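Local coordinates for protein gamma-glutamyl phosphate reductase (Thermotoga maritima, PDB 1O20) that probably catalyses the NADPH-dependent reduction of L-glutamyl 5-phosphate to the 5-semialdehyde, a step on the route from glutamate to proline, at residues A[357-360]-A[361-365]; A[373-376]-A[377-380]; A[338-341]-A[342-346]; A[321-324]-A[325-329]; A[89-92]-A[93-97]. All coordinates share one frame; numbering follows the deposited sequence. Where two conformers were deposited one is given.

Interaction 1: A[357-360]-A[361-365]; sequences ENYS and NAKKF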
loop_
_atom_site.group_PDB
_atom_site.type_symbol
_atom_site.label_atom_id
_atom_site.label_comp_id
_atom_site.label_asym_id
_atom_site.label_seq_id
_atom_site.Cartn_x
_atom_site.Cartn_y
_atom_site.Cartn_z
ATOM N N GLU A 357 -1.458 -14.511 26.433
ATOM C CA GLU A 357 -0.547 -15.604 26.741
ATOM C C GLU A 357 -1.177 -16.982 26.598
ATOM O O GLU A 357 -0.600 -17.998 27.018
ATOM C CB GLU A 357 0.003 -15.389 28.141
ATOM C CG GLU A 357 0.956 -14.205 28.184
ATOM C CD GLU A 357 2.210 -14.431 27.322
ATOM O OE1 GLU A 357 2.873 -15.520 27.444
ATOM O OE2 GLU A 357 2.529 -13.528 26.498
ATOM N N ASN A 358 -2.370 -17.040 26.025
ATOM C CA ASN A 358 -3.098 -18.266 25.932
ATOM C C ASN A 358 -2.975 -18.858 24.523
ATOM O O ASN A 358 -3.434 -18.268 23.566
ATOM C CB ASN A 358 -4.564 -18.022 26.303
ATOM C CG ASN A 358 -5.366 -19.275 26.359
ATOM O OD1 ASN A 358 -5.631 -19.904 25.336
ATOM N ND2 ASN A 358 -5.725 -19.687 27.566
ATOM N N TYR A 359 -2.327 -20.016 24.440
ATOM C CA TYR A 359 -2.116 -20.790 23.217
ATOM C C TYR A 359 -3.365 -21.029 22.403
ATOM O O TYR A 359 -3.372 -20.726 21.224
ATOM C CB TYR A 359 -1.427 -22.130 23.566
ATOM C CG TYR A 359 -1.266 -23.079 22.406
ATOM C CD1 TYR A 359 -0.267 -22.898 21.451
ATOM C CD2 TYR A 359 -2.106 -24.198 22.280
ATOM C CE1 TYR A 359 -0.147 -23.786 20.367
ATOM C CE2 TYR A 359 -1.958 -25.093 21.244
ATOM C CZ TYR A 359 -0.989 -24.875 20.283
ATOM O OH TYR A 359 -0.874 -25.794 19.273
ATOM N N SER A 360 -4.429 -21.537 23.020
ATOM C CA SER A 360 -5.663 -21.831 22.303
ATOM C C SER A 360 -6.342 -20.568 21.759
ATOM O O SER A 360 -6.848 -20.561 20.631
ATOM C CB SER A 360 -6.652 -22.599 23.198
ATOM O OG SER A 360 -6.173 -23.906 23.508
ATOM N N ASN A 361 -6.302 -19.497 22.532
ATOM C CA ASN A 361 -6.964 -18.267 22.130
ATOM C C ASN A 361 -6.196 -17.602 20.974
ATOM O O ASN A 361 -6.796 -17.115 20.018
ATOM C CB ASN A 361 -7.127 -17.337 23.310
ATOM C CG ASN A 361 -8.133 -17.861 24.355
ATOM O OD1 ASN A 361 -8.710 -18.953 24.197
ATOM N ND2 ASN A 361 -8.319 -17.084 25.441
ATOM N N ALA A 362 -4.876 -17.619 21.042
ATOM C CA ALA A 362 -4.037 -17.111 19.944
ATOM C C ALA A 362 -4.306 -17.884 18.635
ATOM O O ALA A 362 -4.563 -17.290 17.564
ATOM C CB ALA A 362 -2.615 -17.200 20.310
ATOM N N LYS A 363 -4.250 -19.207 18.746
ATOM C CA LYS A 363 -4.545 -20.115 17.662
ATOM C C LYS A 363 -5.945 -19.902 17.059
ATOM O O LYS A 363 -6.099 -19.847 15.852
ATOM C CB LYS A 363 -4.364 -21.552 18.164
ATOM C CG LYS A 363 -4.105 -22.598 17.106
ATOM C CD LYS A 363 -3.747 -23.964 17.788
ATOM C CE LYS A 363 -3.627 -25.054 16.765
ATOM N NZ LYS A 363 -4.927 -25.352 16.099
ATOM N N LYS A 364 -6.976 -19.757 17.891
ATOM C CA LYS A 364 -8.303 -19.535 17.375
ATOM C C LYS A 364 -8.352 -18.163 16.663
ATOM O O LYS A 364 -8.967 -18.031 15.609
ATOM C CB LYS A 364 -9.336 -19.591 18.505
ATOM C CG LYS A 364 -10.821 -19.436 18.131
ATOM C CD LYS A 364 -11.714 -19.792 19.346
ATOM C CE LYS A 364 -13.231 -19.807 19.122
ATOM N NZ LYS A 364 -13.738 -20.724 18.089
ATOM N N PHE A 365 -7.779 -17.138 17.285
ATOM C CA PHE A 365 -7.814 -15.791 16.731
ATOM C C PHE A 365 -7.169 -15.752 15.329
ATOM O O PHE A 365 -7.769 -15.264 14.379
ATOM C CB PHE A 365 -7.121 -14.819 17.696
ATOM C CG PHE A 365 -7.302 -13.361 17.368
ATOM C CD1 PHE A 365 -8.368 -12.663 17.849
ATOM C CD2 PHE A 365 -6.359 -12.690 16.588
ATOM C CE1 PHE A 365 -8.506 -11.274 17.560
ATOM C CE2 PHE A 365 -6.487 -11.354 16.304
ATOM C CZ PHE A 365 -7.572 -10.643 16.781
#
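The backbone from Asn358 to Lys364 winds directly into helix 359-368, its first three i to i+4 bonds running from Ala362 N to Asn358 O (3.0 Å), from Lys363 N to Tyr359 O (3.0 Å) and from Lys364 N to Ser360 O (2.9 Å). Asn358, at the N-cap, also closes the turn with its side chain: OD1 accepts from Asn361 N at 2.9 Å, with an N-H...O angle of 154°, the donor standing somewhat off the carbonyl plane. A chi1 of -174° sets the Asn358 amide beside its own carbonyl carbon and over the first turn. There it stacks on the amide of Asn361, the two planes only 23° apart and the CG atoms of Asn358 and Asn361 separated by 3.7 Å. The helix so begun is the connection of a beta-alpha-beta crossover, leading from strand 351-355 to strand 373-376 of a parallel sheet. Asn361 ND2 is hydrogen-bonded to Asp244 OD2, just beyond strand 239-243. On the first turn, the side chains of Tyr359 and Lys363 run alongside each other in the same direction, and the aliphatic part of the lysine meets the phenol end, Lys363 CD lying 3.7 Å from Tyr359 OH. Ala362 rests on Val376 of strand 373-376, while Lys364 carries its charge onward to a salt bridge with Glu368.

Interaction 2: A[373-376]-A[377-380]; sequences AVYV and NAST
Tyr375 lays its ring against the chain that follows it, and one face receives the backbone of the next few residues. Ser379 O sits 3.5 Å from Tyr375 CE1, above the plane but displaced toward the rim, and Thr380 CA approaches the same face, 4.0 Å from Tyr375 CE2. Ala378 adds its methyl at a slant, Ala378 CB being 3.8 Å from Tyr375 CD1. The ring reaches this place because CG lies beside the backbone nitrogen (chi1 -62°), while the chain doubles back beneath it. The reversal starts at Asn377, whose backbone takes a left-handed helical conformation (phi 55°, psi 53°) just as the strand ends; its side chain leans on Val376, with Asn377 CG 3.8 Å from Val376 CG1.

A second shell keeps these groups in position. Tyr375 OH is hydrogen-bonded to Thr383, Asn377 OD1 to Thr356 N, and Ala378 O to the hydroxyl of Ser353. Ser379 OG takes a bond from Arg381 N and also meets Asn258 OD1, and Thr380 OG1 meets the carbonyl of Asn268. With an alanine here in place of Tyr375, the Ser379-Thr380 backbone would probably lose the surface it lies on, and Thr383 its phenol partner.

Strand 373-376 is an outermost strand of a seven-stranded parallel sheet, paired with strand 351-355. Val374 and Val376 face helix 359-368, whereas Ser379 and Thr380 run against Ala259 of helix 249-261.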
loop_
_atom_site.group_PDB
_atom_site.type_symbol
_atom_site.label_atom_id
_atom_site.label_comp_id
_atom_site.label_asym_id
_atom_site.label_seq_id
_atom_site.Cartn_x
_atom_site.Cartn_y
_atom_site.Cartn_z
ATOM N N ALA A 373 -3.319 -8.897 7.483
ATOM C CA ALA A 373 -2.362 -9.258 8.511
ATOM C C ALA A 373 -3.032 -9.449 9.890
ATOM O O ALA A 373 -3.744 -8.563 10.343
ATOM C CB ALA A 373 -1.250 -8.228 8.607
ATOM N N VAL A 374 -2.767 -10.604 10.527
ATOM C CA VAL A 374 -3.282 -10.978 11.836
ATOM C C VAL A 374 -2.104 -11.273 12.783
ATOM O O VAL A 374 -1.210 -12.065 12.474
ATOM C CB VAL A 374 -4.197 -12.166 11.727
ATOM C CG1 VAL A 374 -4.947 -12.425 13.053
ATOM C CG2 VAL A 374 -5.188 -11.932 10.614
ATOM N N TYR A 375 -2.079 -10.562 13.905
ATOM C CA TYR A 375 -0.951 -10.549 14.823
ATOM C C TYR A 375 -1.290 -11.186 16.152
ATOM O O TYR A 375 -2.398 -11.031 16.640
ATOM C CB TYR A 375 -0.544 -9.138 15.131
ATOM C CG TYR A 375 -0.069 -8.341 13.940
ATOM C CD1 TYR A 375 1.275 -8.277 13.645
ATOM C CD2 TYR A 375 -0.971 -7.718 13.070
ATOM C CE1 TYR A 375 1.745 -7.582 12.566
ATOM C CE2 TYR A 375 -0.510 -7.013 11.968
ATOM C CZ TYR A 375 0.872 -6.949 11.748
ATOM O OH TYR A 375 1.393 -6.277 10.684
ATOM N N VAL A 376 -0.303 -11.878 16.713
ATOM C CA VAL A 376 -0.280 -12.231 18.124
ATOM C C VAL A 376 0.862 -11.485 18.787
ATOM O O VAL A 376 2.017 -11.577 18.386
ATOM C CB VAL A 376 -0.104 -13.742 18.358
ATOM C CG1 VAL A 376 -0.184 -14.060 19.862
ATOM C CG2 VAL A 376 -1.149 -14.475 17.599
ATOM N N ASN A 377 0.523 -10.723 19.791
ATOM C CA ASN A 377 1.518 -10.030 20.657
ATOM C C ASN A 377 2.455 -9.177 19.828
ATOM O O ASN A 377 3.684 -9.269 19.917
ATOM C CB ASN A 377 2.271 -11.027 21.541
ATOM C CG ASN A 377 1.338 -11.736 22.506
ATOM O OD1 ASN A 377 0.167 -11.367 22.612
ATOM N ND2 ASN A 377 1.856 -12.702 23.247
ATOM N N ALA A 378 1.834 -8.327 19.012
ATOM C CA ALA A 378 2.590 -7.435 18.127
ATOM C C ALA A 378 1.726 -6.280 17.632
ATOM O O ALA A 378 0.528 -6.401 17.493
ATOM C CB ALA A 378 3.139 -8.267 16.956
ATOM N N SER A 379 2.367 -5.149 17.392
ATOM C CA SER A 379 1.739 -3.943 16.906
ATOM C C SER A 379 1.236 -4.127 15.485
ATOM O O SER A 379 1.873 -4.835 14.672
ATOM C CB SER A 379 2.744 -2.798 16.946
ATOM O OG SER A 379 2.182 -1.575 16.517
ATOM N N THR A 380 0.126 -3.456 15.160
ATOM C CA THR A 380 -0.398 -3.438 13.779
ATOM C C THR A 380 0.447 -2.534 12.837
ATOM O O THR A 380 0.244 -2.537 11.627
ATOM C CB THR A 380 -1.860 -2.954 13.752
ATOM O OG1 THR A 380 -1.990 -1.736 14.464
ATOM C CG2 THR A 380 -2.820 -3.900 14.475
#

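Interaction 3: A[338-341]-A[342-346]; sequences EAIE and HIKKY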
loop_
_atom_site.group_PDB
_atom_site.type_symbol
_atom_site.label_atom_id
_atom_site.label_comp_id
_atom_site.label_asym_id
_atom_site.label_seq_id
_atom_site.Cartn_x
_atom_site.Cartn_y
_atom_site.Cartn_z
ATOM N N GLU A 338 -16.278 -13.221 21.739
ATOM C CA GLU A 338 -16.961 -11.969 21.477
ATOM C C GLU A 338 -15.996 -10.995 20.775
ATOM O O GLU A 338 -16.430 -10.160 19.997
ATOM C CB GLU A 338 -17.515 -11.357 22.759
ATOM C CG GLU A 338 -18.685 -10.416 22.488
ATOM C CD GLU A 338 -18.939 -9.444 23.635
ATOM O OE1 GLU A 338 -18.755 -9.884 24.825
ATOM O OE2 GLU A 338 -19.296 -8.253 23.328
ATOM N N ALA A 339 -14.695 -11.120 21.043
ATOM C CA ALA A 339 -13.711 -10.259 20.382
ATOM C C ALA A 339 -13.729 -10.561 18.924
ATOM O O ALA A 339 -13.850 -9.672 18.102
ATOM C CB ALA A 339 -12.295 -10.443 20.954
ATOM N N ILE A 340 -13.680 -11.835 18.605
ATOM C CA ILE A 340 -13.818 -12.297 17.222
ATOM C C ILE A 340 -15.102 -11.855 16.540
ATOM O O ILE A 340 -15.051 -11.322 15.421
ATOM C CB ILE A 340 -13.612 -13.836 17.123
ATOM C CG1 ILE A 340 -12.157 -14.159 17.399
ATOM C CG2 ILE A 340 -14.028 -14.368 15.705
ATOM C CD1 ILE A 340 -11.829 -15.664 17.642
ATOM N N GLU A 341 -16.244 -12.004 17.196
ATOM C CA GLU A 341 -17.494 -11.526 16.621
ATOM C C GLU A 341 -17.453 -10.028 16.347
ATOM O O GLU A 341 -17.951 -9.563 15.332
ATOM C CB GLU A 341 -18.705 -11.899 17.480
ATOM C CG GLU A 341 -18.982 -13.398 17.490
ATOM C CD GLU A 341 -19.346 -13.957 16.127
ATOM O OE1 GLU A 341 -20.189 -13.340 15.427
ATOM O OE2 GLU A 341 -18.803 -15.023 15.771
ATOM N N HIS A 342 -16.866 -9.257 17.256
ATOM C CA HIS A 342 -16.846 -7.831 17.048
ATOM C C HIS A 342 -15.979 -7.499 15.847
ATOM O O HIS A 342 -16.359 -6.690 15.000
ATOM C CB HIS A 342 -16.366 -7.097 18.319
ATOM C CG HIS A 342 -16.373 -5.622 18.167
ATOM N ND1 HIS A 342 -17.435 -4.847 18.555
ATOM C CD2 HIS A 342 -15.469 -4.782 17.616
ATOM C CE1 HIS A 342 -17.177 -3.585 18.272
ATOM N NE2 HIS A 342 -15.981 -3.513 17.720
ATOM N N ILE A 343 -14.800 -8.114 15.756
ATOM C CA ILE A 343 -13.889 -7.802 14.667
ATOM C C ILE A 343 -14.521 -8.238 13.332
ATOM O O ILE A 343 -14.398 -7.508 12.338
ATOM C CB ILE A 343 -12.505 -8.443 14.918
ATOM C CG1 ILE A 343 -11.855 -7.785 16.140
ATOM C CG2 ILE A 343 -11.567 -8.273 13.742
ATOM C CD1 ILE A 343 -10.685 -8.532 16.627
ATOM N N LYS A 344 -15.212 -9.387 13.299
ATOM C CA LYS A 344 -15.816 -9.852 12.037
ATOM C C LYS A 344 -16.853 -8.835 11.539
ATOM O O LYS A 344 -16.995 -8.621 10.350
ATOM C CB LYS A 344 -16.450 -11.239 12.184
ATOM C CG LYS A 344 -15.435 -12.349 12.372
ATOM C CD LYS A 344 -16.040 -13.733 12.163
ATOM C CE LYS A 344 -17.334 -13.978 12.882
ATOM N NZ LYS A 344 -17.472 -15.378 13.335
ATOM N N LYS A 345 -17.568 -8.220 12.462
ATOM C CA LYS A 345 -18.602 -7.238 12.122
ATOM C C LYS A 345 -17.975 -5.951 11.638
ATOM O O LYS A 345 -18.485 -5.354 10.719
ATOM C CB LYS A 345 -19.473 -6.921 13.332
ATOM C CG LYS A 345 -20.739 -6.118 13.002
ATOM C CD LYS A 345 -21.683 -6.029 14.168
ATOM C CE LYS A 345 -22.946 -5.173 13.822
ATOM N NZ LYS A 345 -23.585 -4.814 15.137
ATOM N N TYR A 346 -16.877 -5.504 12.240
ATOM C CA TYR A 346 -16.436 -4.123 11.994
ATOM C C TYR A 346 -15.105 -3.960 11.281
ATOM O O TYR A 346 -14.764 -2.874 10.917
ATOM C CB TYR A 346 -16.443 -3.331 13.319
ATOM C CG TYR A 346 -17.788 -3.136 13.900
ATOM C CD1 TYR A 346 -18.185 -3.839 15.044
ATOM C CD2 TYR A 346 -18.701 -2.246 13.318
ATOM C CE1 TYR A 346 -19.420 -3.645 15.592
ATOM C CE2 TYR A 346 -19.986 -2.059 13.862
ATOM C CZ TYR A 346 -20.337 -2.754 14.995
ATOM O OH TYR A 346 -21.587 -2.574 15.583
#
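Lys344 N gives its hydrogen to Ile340 O over 2.9 Å, and the same carbonyl is crowded by the lysine's own side chain, Lys344 CG lying 3.2 Å from Ile340 O. Equivalent backbone bonds join His342 to Glu338 and Ile343 to Ala339, as expected of the regular helix 336-346. Beyond CG the lysine folds back: bends at chi3 (-48°) and chi4 bring its amine to the preceding turn. In the conformer of Glu341 given, one of two deposited, Lys344 NZ forms a salt bridge with Glu341 OE2 at 2.8 Å, coming from above the carboxylate plane; the second conformer makes this pairing less certain.

At the last turn Lys345 stretches across Tyr346, with Lys345 CG 3.8 Å above the centre of the ring, and Lys345 NZ donates to Tyr346 OH at 3.0 Å. That hydroxyl is also bonded to Glu316. Tyr346 CD1 in turn stands over the rim of the His342 imidazole, which further meets Trp319 and His240.

Ile340 and Ile343 pack on Phe365 of helix 359-368. The chemistry is thus that of an amphipathic helix: the charged pair lies on exposed residues and is not firmly settled, while the isoleucines bury themselves against Phe365.

Interaction 4: A[321-324]-A[325-329]; sequences TEYL and DLIIA
The first torsions bring Ile327 over one face of the Tyr323 ring: the phenol CG lies beside its backbone nitrogen (chi1 -57°), and the isoleucine's CG2 branch is turned anti to its own nitrogen. The result is a CH-pi contact at a tight bend leading into strand 327-333 of the parallel sheet. Ile327 CG2 stands 3.6 Å from the centroid of the Tyr323 ring and only 2° off the normal, almost exactly over the centre, the two side chains meeting at about a right angle. On the opposite face Thr321 O lies centrally, 4.1 Å above the Tyr323 ring plane, and is itself bonded to Lys272 NZ. At the far end Tyr323 OH touches Ala329 CB at 3.5 Å and finds its polar partner in Asp318. A leucine in place of Tyr323 would probably leave Asp318 without its phenol and take the flat surface from beneath the Ile327 methyl.

The bend depends on Leu324, which adopts a left-handed helical backbone and whose N-H is held by Glu271 OE2. Lys260 NZ grips two carbonyls, those of Asp325 and Ile327, across the turn. Strand 327-333 then pairs on one side with strand 297-300 and on the other with strand 270-276. Leu326 is the centre of an inverse gamma turn closed by a weak bond from Ile327 N to Asp325 O, and Leu326 N also donates to Asp325 OD1, 2.8 Å away and well above the carboxylate plane.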
loop_
_atom_site.group_PDB
_atom_site.type_symbol
_atom_site.label_atom_id
_atom_site.label_comp_id
_atom_site.label_asym_id
_atom_site.label_seq_id
_atom_site.Cartn_x
_atom_site.Cartn_y
_atom_site.Cartn_z
ATOM N N THR A 321 -15.732 3.336 12.151
ATOM C CA THR A 321 -14.997 4.503 11.690
ATOM C C THR A 321 -13.498 4.382 11.912
ATOM O O THR A 321 -13.068 4.124 13.032
ATOM C CB THR A 321 -15.508 5.733 12.435
ATOM O OG1 THR A 321 -16.882 5.921 12.130
ATOM C CG2 THR A 321 -14.819 7.026 11.932
ATOM N N GLU A 322 -12.717 4.559 10.841
ATOM C CA GLU A 322 -11.267 4.749 10.939
ATOM C C GLU A 322 -11.002 6.231 11.180
ATOM O O GLU A 322 -11.313 7.063 10.348
ATOM C CB GLU A 322 -10.567 4.295 9.653
ATOM C CG GLU A 322 -9.049 4.415 9.721
ATOM C CD GLU A 322 -8.361 4.130 8.399
ATOM O OE1 GLU A 322 -8.796 4.692 7.392
ATOM O OE2 GLU A 322 -7.365 3.365 8.368
ATOM N N TYR A 323 -10.451 6.558 12.338
ATOM C CA TYR A 323 -10.246 7.950 12.713
ATOM C C TYR A 323 -9.057 8.607 11.982
ATOM O O TYR A 323 -9.132 9.780 11.675
ATOM C CB TYR A 323 -10.054 8.068 14.232
ATOM C CG TYR A 323 -11.192 7.502 15.063
ATOM C CD1 TYR A 323 -12.462 8.054 15.009
ATOM C CD2 TYR A 323 -10.998 6.415 15.901
ATOM C CE1 TYR A 323 -13.481 7.565 15.790
ATOM C CE2 TYR A 323 -12.025 5.922 16.670
ATOM C CZ TYR A 323 -13.259 6.491 16.613
ATOM O OH TYR A 323 -14.311 6.008 17.391
ATOM N N LEU A 324 -7.972 7.871 11.734
ATOM C CA LEU A 324 -6.721 8.449 11.194
ATOM C C LEU A 324 -6.314 9.704 12.021
ATOM O O LEU A 324 -6.014 10.764 11.481
ATOM C CB LEU A 324 -6.899 8.842 9.730
ATOM C CG LEU A 324 -6.352 7.947 8.576
ATOM C CD1 LEU A 324 -6.028 6.504 8.966
ATOM C CD2 LEU A 324 -7.243 8.045 7.335
ATOM N N ASP A 325 -6.364 9.567 13.335
ATOM C CA ASP A 325 -6.125 10.685 14.256
ATOM C C ASP A 325 -5.925 10.075 15.624
ATOM O O ASP A 325 -6.131 8.860 15.810
ATOM C CB ASP A 325 -7.357 11.591 14.240
ATOM C CG ASP A 325 -7.072 13.010 14.672
ATOM O OD1 ASP A 325 -5.968 13.319 15.206
ATOM O OD2 ASP A 325 -7.950 13.877 14.535
ATOM N N LEU A 326 -5.513 10.895 16.578
ATOM C CA LEU A 326 -5.313 10.459 17.945
ATOM C C LEU A 326 -6.656 10.351 18.641
ATOM O O LEU A 326 -6.982 11.117 19.560
ATOM C CB LEU A 326 -4.386 11.435 18.666
ATOM C CG LEU A 326 -2.964 11.350 18.141
ATOM C CD1 LEU A 326 -2.172 12.630 18.498
ATOM C CD2 LEU A 326 -2.305 10.100 18.722
ATOM N N ILE A 327 -7.453 9.410 18.147
ATOM C CA ILE A 327 -8.752 9.067 18.704
ATOM C C ILE A 327 -8.795 7.525 18.744
ATOM O O ILE A 327 -8.199 6.836 17.878
ATOM C CB ILE A 327 -9.879 9.594 17.823
ATOM C CG1 ILE A 327 -9.726 11.085 17.565
ATOM C CG2 ILE A 327 -11.243 9.307 18.472
ATOM C CD1 ILE A 327 -10.694 11.692 16.548
ATOM N N ILE A 328 -9.471 6.987 19.747
ATOM C CA ILE A 328 -9.598 5.537 19.860
ATOM C C ILE A 328 -10.933 5.210 20.500
ATOM O O ILE A 328 -11.442 5.967 21.354
ATOM C CB ILE A 328 -8.376 4.920 20.646
ATOM C CG1 ILE A 328 -8.236 3.432 20.327
ATOM C CG2 ILE A 328 -8.493 5.177 22.155
ATOM C CD1 ILE A 328 -6.979 2.753 20.838
ATOM N N ALA A 329 -11.561 4.122 20.078
ATOM C CA ALA A 329 -12.748 3.658 20.788
ATOM C C ALA A 329 -12.470 2.322 21.445
ATOM O O ALA A 329 -11.824 1.432 20.853
ATOM C CB ALA A 329 -13.938 3.604 19.894
#

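Interaction 5: A[89-92]-A[93-97]; sequences EMIK and ACETV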
loop_
_atom_site.group_PDB
_atom_site.type_symbol
_atom_site.label_atom_id
_atom_site.label_comp_id
_atom_site.label_asym_id
_atom_site.label_seq_id
_atom_site.Cartn_x
_atom_site.Cartn_y
_atom_site.Cartn_z
ATOM N N GLU A 89 15.624 10.696 -0.997
ATOM C CA GLU A 89 14.822 9.521 -0.638
ATOM C C GLU A 89 14.436 8.807 -1.930
ATOM O O GLU A 89 14.369 7.579 -1.945
ATOM C CB GLU A 89 13.515 9.826 0.152
ATOM C CG GLU A 89 13.688 10.325 1.584
ATOM C CD GLU A 89 12.412 10.941 2.228
ATOM O OE1 GLU A 89 11.400 11.291 1.553
ATOM O OE2 GLU A 89 12.440 11.101 3.459
HETATM N N MSE A 90 14.106 9.578 -2.968
HETATM C CA MSE A 90 13.742 8.986 -4.280
HETATM C C MSE A 90 14.925 8.189 -4.834
HETATM O O MSE A 90 14.746 7.068 -5.356
HETATM C CB MSE A 90 13.313 10.067 -5.280
HETATM C CG MSE A 90 11.935 10.643 -5.025
HETATM SE SE MSE A 90 11.699 12.189 -6.268
HETATM C CE MSE A 90 11.023 13.510 -4.970
ATOM N N ILE A 91 16.127 8.748 -4.668
ATOM C CA ILE A 91 17.363 8.112 -5.131
ATOM C C ILE A 91 17.669 6.802 -4.383
ATOM O O ILE A 91 17.945 5.786 -5.017
ATOM C CB ILE A 91 18.521 9.101 -5.059
ATOM C CG1 ILE A 91 18.450 10.038 -6.268
ATOM C CG2 ILE A 91 19.887 8.386 -5.012
ATOM C CD1 ILE A 91 19.189 11.395 -6.113
ATOM N N LYS A 92 17.575 6.845 -3.057
ATOM C CA LYS A 92 17.665 5.688 -2.206
ATOM C C LYS A 92 16.617 4.614 -2.571
ATOM O O LYS A 92 16.950 3.440 -2.578
ATOM C CB LYS A 92 17.527 6.097 -0.732
ATOM C CG LYS A 92 17.395 4.909 0.244
ATOM C CD LYS A 92 17.987 5.181 1.649
ATOM C CE LYS A 92 18.498 3.883 2.332
ATOM N NZ LYS A 92 17.485 3.288 3.330
ATOM N N ALA A 93 15.373 5.010 -2.871
ATOM C CA ALA A 93 14.369 4.052 -3.338
ATOM C C ALA A 93 14.842 3.324 -4.597
ATOM O O ALA A 93 14.738 2.110 -4.680
ATOM C CB ALA A 93 13.011 4.731 -3.598
ATOM N N CYS A 94 15.408 4.052 -5.554
ATOM C CA CYS A 94 16.008 3.423 -6.732
ATOM C C CYS A 94 17.067 2.368 -6.345
ATOM O O CYS A 94 17.083 1.248 -6.885
ATOM C CB CYS A 94 16.658 4.464 -7.634
ATOM S SG CYS A 94 15.534 5.640 -8.379
ATOM N N GLU A 95 17.944 2.715 -5.402
ATOM C CA GLU A 95 19.038 1.840 -5.001
ATOM C C GLU A 95 18.467 0.604 -4.297
ATOM O O GLU A 95 18.931 -0.500 -4.488
ATOM C CB GLU A 95 20.043 2.614 -4.107
ATOM C CG GLU A 95 20.787 3.745 -4.846
ATOM C CD GLU A 95 21.528 4.718 -3.898
ATOM O OE1 GLU A 95 21.369 4.539 -2.682
ATOM O OE2 GLU A 95 22.272 5.654 -4.354
ATOM N N THR A 96 17.416 0.775 -3.520
ATOM C CA THR A 96 16.759 -0.360 -2.876
ATOM C C THR A 96 16.196 -1.329 -3.921
ATOM O O THR A 96 16.470 -2.533 -3.868
ATOM C CB THR A 96 15.646 0.132 -1.924
ATOM O OG1 THR A 96 16.243 0.874 -0.861
ATOM C CG2 THR A 96 14.950 -1.019 -1.195
ATOM N N VAL A 97 15.470 -0.793 -4.904
ATOM C CA VAL A 97 14.841 -1.595 -5.944
ATOM C C VAL A 97 15.895 -2.313 -6.802
ATOM O O VAL A 97 15.734 -3.488 -7.105
ATOM C CB VAL A 97 13.800 -0.729 -6.781
ATOM C CG1 VAL A 97 13.298 -1.452 -7.971
ATOM C CG2 VAL A 97 12.598 -0.339 -5.873
#
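The carboxylate of Glu95 lies with one face over the preceding turn of its own helix: Ile91 CG2 and Lys92 CA are both on that side of its plane, Glu95 OE2 being 3.7 Å from Ile91 CG2 and Glu95 OE1 3.9 Å from Lys92 CA. No aromatic ring takes part. The glutamate arrives there with CG beside its backbone nitrogen (chi1 -66°) and the rest of the chain extended, which runs its methylenes back along the helix, Glu95 CG passing 3.5 Å from Ile91 O. The contact is one of methyl and methylene against carboxylate.

Under the side chains the i to i+4 ladder is regular. Ala93 N bonds to Glu89 O, Cys94 N to Met90 O and Glu95 N to Ile91 O. Lys92 O accepts from Thr96 N at 2.9 Å, and Thr96 OG1 is also close to it, at 3.2 Å. The short side chains of Ala93 and Cys94 lie close to the preceding turn; Ala93 CB is 3.4 Å from Met90 O.

With Met90, present as selenomethionine, they form the inward surface. Met90 packs on Leu49 and Val141, Ala93 on Ile145, and Cys94 on Ile42, Ala46 and Ile145. Glu89, Lys92 and Glu95 are exposed. The pattern is that of an amphipathic helix, 84-99, packed by its apolar side against helices 35-51 and 138-149.

Overall arrangement
The helices of interactions 1 and 3 pack together, and that of interaction 1 also rests on the edge strand of interaction 2. Phe365 of interaction 1 bridges them, with Phe365 CE1 3.6 Å from Ile343 CD1 of interaction 3 and Phe365 CE2 3.8 Å from Val374 CG1 of interaction 2. Interaction 4 begins strand 327-333 of the same seven-stranded parallel sheet; its centre is about 18 Å from those of interactions 2 and 3, and that strand is followed by the helix of interaction 3. Interaction 5 stands apart in another lobe, its centre about 28 Å from that of interaction 2 and about 40 Å from those of interactions 1 and 3. This separation is consistent with the multidomain build of aldehyde dehydrogenases.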